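PDB 6LSV: probable 2-oxoglutarate-dependent dioxygenase At5g05600 from Arabidopsis thaliana, which oxidises the defence hormone jasmonate to 12-hydroxyjasmonate, using an iron cofactor, with molecular oxygen and 2-oxoglutarate as cosubstrates. Local coordinates for residues F300-L312 with P322-L334. Numbering follows the deposited sequence.
Sequences FYNPKSDIPIQPL and PLYPPMTFDQYRL. With JAA ({(1R,2R)-3-oxo-2-[(2Z)-pent-2-en-1-yl]cyclopentyl}acetic acid), chain D.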
loop_
_atom_site.group_PDB
_atom_site.type_symbol
_atom_site.label_atom_id
_atom_site.label_comp_id
_atom_site.label_asym_id
_atom_site.label_seq_id
_atom_site.Cartn_x
_atom_site.Cartn_y
_atom_site.Cartn_z
ATOM N N PHE A 300 4.037 3.950 2.451
ATOM C CA PHE A 300 4.190 2.929 3.481
ATOM C C PHE A 300 4.978 3.508 4.649
ATOM O O PHE A 300 6.104 3.985 4.469
ATOM C CB PHE A 300 4.890 1.688 2.926
ATOM C CG PHE A 300 4.217 1.093 1.721
ATOM C CD1 PHE A 300 2.924 0.593 1.797
ATOM C CD2 PHE A 300 4.884 1.028 0.510
ATOM C CE1 PHE A 300 2.310 0.039 0.680
ATOM C CE2 PHE A 300 4.279 0.476 -0.601
ATOM C CZ PHE A 300 2.990 -0.019 -0.516
ATOM N N TYR A 301 4.384 3.462 5.838
ATOM C CA TYR A 301 5.024 3.897 7.076
ATOM C C TYR A 301 5.365 2.648 7.880
ATOM O O TYR A 301 4.470 1.962 8.386
ATOM C CB TYR A 301 4.106 4.836 7.855
ATOM C CG TYR A 301 4.779 5.588 8.976
ATOM C CD1 TYR A 301 5.594 6.685 8.714
ATOM C CD2 TYR A 301 4.586 5.215 10.298
ATOM C CE1 TYR A 301 6.197 7.386 9.742
ATOM C CE2 TYR A 301 5.190 5.905 11.330
ATOM C CZ TYR A 301 5.996 6.988 11.047
ATOM O OH TYR A 301 6.597 7.675 12.075
ATOM N N ASN A 302 6.656 2.352 7.999
ATOM C CA ASN A 302 7.046 1.041 8.481
ATOM C C ASN A 302 7.919 1.140 9.724
ATOM O O ASN A 302 8.601 2.147 9.935
ATOM C CB ASN A 302 7.805 0.278 7.389
ATOM C CG ASN A 302 6.967 0.056 6.147
ATOM O OD1 ASN A 302 5.759 -0.164 6.233
ATOM N ND2 ASN A 302 7.602 0.120 4.984
ATOM N N PRO A 303 7.914 0.113 10.570
ATOM C CA PRO A 303 8.876 0.074 11.674
ATOM C C PRO A 303 10.284 -0.130 11.146
ATOM O O PRO A 303 10.490 -0.713 10.079
ATOM C CB PRO A 303 8.415 -1.125 12.510
ATOM C CG PRO A 303 7.653 -1.983 11.563
ATOM C CD PRO A 303 7.014 -1.055 10.570
ATOM N N LYS A 304 11.257 0.377 11.903
ATOM C CA LYS A 304 12.661 0.095 11.624
ATOM C C LYS A 304 12.861 -1.398 11.365
ATOM O O LYS A 304 12.457 -2.240 12.171
ATOM C CB LYS A 304 13.512 0.566 12.805
ATOM C CG LYS A 304 15.000 0.640 12.544
ATOM C CD LYS A 304 15.720 1.338 13.690
ATOM C CE LYS A 304 17.226 1.314 13.501
ATOM N NZ LYS A 304 17.749 -0.072 13.374
ATOM N N SER A 305 13.488 -1.719 10.228
ATOM C CA SER A 305 13.357 -3.050 9.639
ATOM C C SER A 305 14.107 -4.143 10.403
ATOM O O SER A 305 13.832 -5.327 10.177
ATOM C CB SER A 305 13.825 -3.025 8.178
ATOM O OG SER A 305 15.025 -2.293 8.018
ATOM N N ASP A 306 15.036 -3.803 11.294
ATOM C CA ASP A 306 15.719 -4.838 12.060
ATOM C C ASP A 306 15.168 -4.989 13.474
ATOM O O ASP A 306 15.688 -5.800 14.250
ATOM C CB ASP A 306 17.228 -4.573 12.107
ATOM C CG ASP A 306 17.569 -3.150 12.510
ATOM O OD1 ASP A 306 16.657 -2.403 12.918
ATOM O OD2 ASP A 306 18.761 -2.780 12.433
ATOM N N ILE A 307 14.126 -4.242 13.823
ATOM C CA ILE A 307 13.472 -4.391 15.120
ATOM C C ILE A 307 12.601 -5.640 15.088
ATOM O O ILE A 307 11.734 -5.766 14.209
ATOM C CB ILE A 307 12.629 -3.156 15.470
ATOM C CG1 ILE A 307 13.515 -1.929 15.690
ATOM C CG2 ILE A 307 11.770 -3.428 16.697
ATOM C CD1 ILE A 307 12.733 -0.702 16.119
ATOM N N PRO A 308 12.794 -6.588 16.005
ATOM C CA PRO A 308 11.874 -7.735 16.086
ATOM C C PRO A 308 10.488 -7.270 16.510
ATOM O O PRO A 308 10.303 -6.746 17.610
ATOM C CB PRO A 308 12.522 -8.642 17.140
ATOM C CG PRO A 308 13.947 -8.205 17.212
ATOM C CD PRO A 308 13.948 -6.733 16.903
ATOM N N ILE A 309 9.520 -7.453 15.621
ATOM C CA ILE A 309 8.148 -7.025 15.855
ATOM C C ILE A 309 7.387 -8.165 16.514
ATOM O O ILE A 309 7.429 -9.309 16.042
ATOM C CB ILE A 309 7.475 -6.607 14.538
ATOM C CG1 ILE A 309 8.149 -5.358 13.963
ATOM C CG2 ILE A 309 5.981 -6.386 14.744
ATOM C CD1 ILE A 309 8.117 -4.166 14.886
ATOM N N GLN A 310 6.694 -7.859 17.603
ATOM C CA GLN A 310 5.859 -8.837 18.287
ATOM C C GLN A 310 4.719 -8.092 18.959
ATOM O O GLN A 310 4.751 -6.860 19.072
ATOM C CB GLN A 310 6.663 -9.653 19.309
ATOM C CG GLN A 310 7.477 -8.835 20.288
ATOM C CD GLN A 310 8.162 -9.706 21.320
ATOM O OE1 GLN A 310 7.557 -10.628 21.863
ATOM N NE2 GLN A 310 9.434 -9.431 21.581
ATOM N N PRO A 311 3.678 -8.804 19.390
ATOM C CA PRO A 311 2.589 -8.143 20.121
ATOM C C PRO A 311 3.107 -7.349 21.310
ATOM O O PRO A 311 3.943 -7.825 22.081
ATOM C CB PRO A 311 1.707 -9.313 20.564
ATOM C CG PRO A 311 1.942 -10.363 19.543
ATOM C CD PRO A 311 3.368 -10.216 19.097
ATOM N N LEU A 312 2.612 -6.121 21.447
ATOM C CA LEU A 312 3.025 -5.273 22.556
ATOM C C LEU A 312 2.730 -5.961 23.882
ATOM O O LEU A 312 1.682 -6.593 24.054
ATOM C CB LEU A 312 2.313 -3.921 22.490
ATOM C CG LEU A 312 2.732 -2.986 21.354
ATOM C CD1 LEU A 312 1.674 -1.907 21.123
ATOM C CD2 LEU A 312 4.084 -2.362 21.654
ATOM N N PRO A 322 0.087 -13.586 23.608
ATOM C CA PRO A 322 0.594 -13.038 22.342
ATOM C C PRO A 322 0.381 -14.025 21.203
ATOM O O PRO A 322 0.751 -15.197 21.302
ATOM C CB PRO A 322 2.080 -12.805 22.628
ATOM C CG PRO A 322 2.405 -13.799 23.705
ATOM C CD PRO A 322 1.176 -13.850 24.566
ATOM N N LEU A 323 -0.220 -13.539 20.117
ATOM C CA LEU A 323 -0.654 -14.397 19.023
ATOM C C LEU A 323 0.399 -14.592 17.935
ATOM O O LEU A 323 0.183 -15.412 17.037
ATOM C CB LEU A 323 -1.931 -13.837 18.393
ATOM C CG LEU A 323 -3.202 -13.939 19.237
ATOM C CD1 LEU A 323 -4.197 -12.854 18.848
ATOM C CD2 LEU A 323 -3.828 -15.317 19.097
ATOM N N TYR A 324 1.522 -13.872 17.988
ATOM C CA TYR A 324 2.554 -13.979 16.961
ATOM C C TYR A 324 3.939 -14.000 17.595
ATOM O O TYR A 324 4.195 -13.259 18.554
ATOM C CB TYR A 324 2.489 -12.818 15.955
ATOM C CG TYR A 324 1.113 -12.508 15.402
ATOM C CD1 TYR A 324 0.245 -11.662 16.081
ATOM C CD2 TYR A 324 0.694 -13.039 14.188
ATOM C CE1 TYR A 324 -1.009 -11.366 15.576
ATOM C CE2 TYR A 324 -0.559 -12.744 13.674
ATOM C CZ TYR A 324 -1.406 -11.909 14.374
ATOM O OH TYR A 324 -2.653 -11.613 13.871
ATOM N N PRO A 325 4.846 -14.823 17.078
ATOM C CA PRO A 325 6.234 -14.796 17.546
ATOM C C PRO A 325 6.956 -13.569 17.019
ATOM O O PRO A 325 6.473 -12.906 16.090
ATOM C CB PRO A 325 6.825 -16.084 16.957
ATOM C CG PRO A 325 5.992 -16.350 15.751
ATOM C CD PRO A 325 4.607 -15.923 16.130
ATOM N N PRO A 326 8.114 -13.229 17.586
ATOM C CA PRO A 326 8.850 -12.056 17.098
ATOM C C PRO A 326 9.473 -12.305 15.732
ATOM O O PRO A 326 9.960 -13.400 15.438
ATOM C CB PRO A 326 9.927 -11.843 18.169
ATOM C CG PRO A 326 10.088 -13.191 18.810
ATOM C CD PRO A 326 8.715 -13.786 18.810
ATOM N N MET A 327 9.455 -11.266 14.896
ATOM C CA MET A 327 10.066 -11.327 13.573
ATOM C C MET A 327 10.310 -9.908 13.088
ATOM O O MET A 327 9.408 -9.068 13.151
ATOM C CB MET A 327 9.175 -12.090 12.580
ATOM C CG MET A 327 9.756 -12.198 11.175
ATOM S SD MET A 327 8.661 -13.029 9.998
ATOM C CE MET A 327 9.192 -14.730 10.157
ATOM N N THR A 328 11.523 -9.640 12.616
ATOM C CA THR A 328 11.819 -8.324 12.076
ATOM C C THR A 328 11.021 -8.085 10.798
ATOM O O THR A 328 10.554 -9.020 10.140
ATOM C CB THR A 328 13.314 -8.174 11.784
ATOM O OG1 THR A 328 13.663 -8.986 10.657
ATOM C CG2 THR A 328 14.140 -8.597 12.987
ATOM N N PHE A 329 10.859 -6.806 10.452
ATOM C CA PHE A 329 10.216 -6.474 9.188
ATOM C C PHE A 329 11.103 -6.813 7.998
ATOM O O PHE A 329 10.588 -7.032 6.895
ATOM C CB PHE A 329 9.831 -4.994 9.159
ATOM C CG PHE A 329 9.049 -4.602 7.942
ATOM C CD1 PHE A 329 7.906 -5.300 7.586
ATOM C CD2 PHE A 329 9.459 -3.544 7.150
ATOM C CE1 PHE A 329 7.183 -4.946 6.461
ATOM C CE2 PHE A 329 8.743 -3.184 6.025
ATOM C CZ PHE A 329 7.601 -3.886 5.678
ATOM N N ASP A 330 12.421 -6.868 8.200
ATOM C CA ASP A 330 13.312 -7.339 7.146
ATOM C C ASP A 330 13.014 -8.786 6.780
ATOM O O ASP A 330 13.007 -9.148 5.597
ATOM C CB ASP A 330 14.764 -7.191 7.587
ATOM C CG ASP A 330 15.353 -5.859 7.197
ATOM O OD1 ASP A 330 14.835 -5.247 6.238
ATOM O OD2 ASP A 330 16.333 -5.430 7.843
ATOM N N GLN A 331 12.769 -9.632 7.783
ATOM C CA GLN A 331 12.402 -11.017 7.508
ATOM C C GLN A 331 10.998 -11.105 6.930
ATOM O O GLN A 331 10.748 -11.885 6.005
ATOM C CB GLN A 331 12.491 -11.851 8.785
ATOM C CG GLN A 331 13.882 -12.316 9.153
ATOM C CD GLN A 331 14.115 -12.290 10.653
ATOM O OE1 GLN A 331 13.264 -12.721 11.433
ATOM N NE2 GLN A 331 15.274 -11.792 11.064
ATOM N N TYR A 332 10.070 -10.311 7.467
ATOM C CA TYR A 332 8.667 -10.436 7.089
ATOM C C TYR A 332 8.441 -10.037 5.637
ATOM O O TYR A 332 7.744 -10.736 4.892
ATOM C CB TYR A 332 7.803 -9.585 8.019
ATOM C CG TYR A 332 6.321 -9.843 7.885
ATOM C CD1 TYR A 332 5.579 -9.242 6.876
ATOM C CD2 TYR A 332 5.665 -10.688 8.768
ATOM C CE1 TYR A 332 4.226 -9.478 6.751
ATOM C CE2 TYR A 332 4.311 -10.928 8.652
ATOM C CZ TYR A 332 3.597 -10.319 7.642
ATOM O OH TYR A 332 2.251 -10.555 7.520
ATOM N N ARG A 333 9.016 -8.910 5.217
ATOM C CA ARG A 333 8.729 -8.381 3.889
ATOM C C ARG A 333 9.179 -9.311 2.768
ATOM O O ARG A 333 8.748 -9.127 1.625
ATOM C CB ARG A 333 9.380 -7.009 3.726
ATOM C CG ARG A 333 10.880 -7.074 3.533
ATOM C CD ARG A 333 11.533 -5.789 3.966
ATOM N NE ARG A 333 10.832 -4.629 3.431
ATOM C CZ ARG A 333 11.193 -3.376 3.673
ATOM N NH1 ARG A 333 12.244 -3.133 4.443
ATOM N NH2 ARG A 333 10.504 -2.369 3.148
ATOM N N LEU A 334 10.013 -10.307 3.059
ATOM C CA LEU A 334 10.436 -11.232 2.014
ATOM C C LEU A 334 9.313 -12.159 1.562
ATOM O O LEU A 334 9.386 -12.696 0.451
ATOM C CB LEU A 334 11.638 -12.048 2.487
ATOM C CG LEU A 334 12.928 -11.226 2.547
ATOM C CD1 LEU A 334 14.049 -11.997 3.231
ATOM C CD2 LEU A 334 13.335 -10.791 1.150
HETATM O O01 JAA D . 6.181 -3.189 -4.260
HETATM O O02 JAA D . 8.327 -3.057 1.729
HETATM O O03 JAA D . 9.272 -4.916 1.113
HETATM C C04 JAA D . 7.253 -3.630 -1.086
HETATM C C05 JAA D . 6.109 -3.996 -2.183
HETATM C C06 JAA D . 8.581 -3.971 -1.812
HETATM C C07 JAA D . 8.272 -4.073 -3.154
HETATM C C08 JAA D . 6.688 -3.675 -3.304
HETATM C C09 JAA D . 4.788 -3.138 -1.962
HETATM C C10 JAA D . 7.126 -4.406 0.106
HETATM C C11 JAA D . 3.856 -3.849 -0.979
HETATM C C12 JAA D . 8.308 -4.109 1.035
HETATM C C13 JAA D . 2.574 -4.023 -1.237
HETATM C C14 JAA D . 1.953 -3.526 -2.540
HETATM C C15 JAA D . 1.195 -4.670 -3.213
HETATM O O HOH W 1 10.321 0.579 4.822
HETATM O O HOH W 2 6.252 -10.372 14.180
#
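Ile309 and Met327 pair in a short antiparallel bridge that ties the chain leaving the last strand of the double-stranded beta-helix core, 294-302, to the segment leading into helix 329-332. Both backbone bonds of this pair are made: Ile309 N to Met327 O and Met327 N to Ile309 O, each 3.0 Å. Further along, the helix start docks on the Lys304-Ile307 type I turn. Asp330 N gives its hydrogen to Ser305 O (2.9 Å), and Ser305 OG adds a weak bond to Asp330 OD2. Thr328 is the N-cap, its OG1 accepting from Gln331 N.

Apolar packing gathers round the Pro311 ring, which sets CG against Pro322 CB and at the edge of the Tyr324 ring, whose hydroxyl is hydrogen-bonded to Ser277. At the other end Phe329 meets polar groups. Its ring, swung away from the backbone N (chi1 -175°), brings CE2 to 3.6 Å from Asn302 ND2, amide and ring planes 46° apart, while Asn302 OD1 is held by Gly232 N. The same CE2 sits over the centre of one face of the Arg333 guanidinium. Arg333 grips the jasmonate carboxylate, and Arg208 and Arg337 also bond the ligand: Arg333 NE reaches O03 at 2.8 Å, and its NH2 meets O02 almost straight (172°) at 2.7 Å.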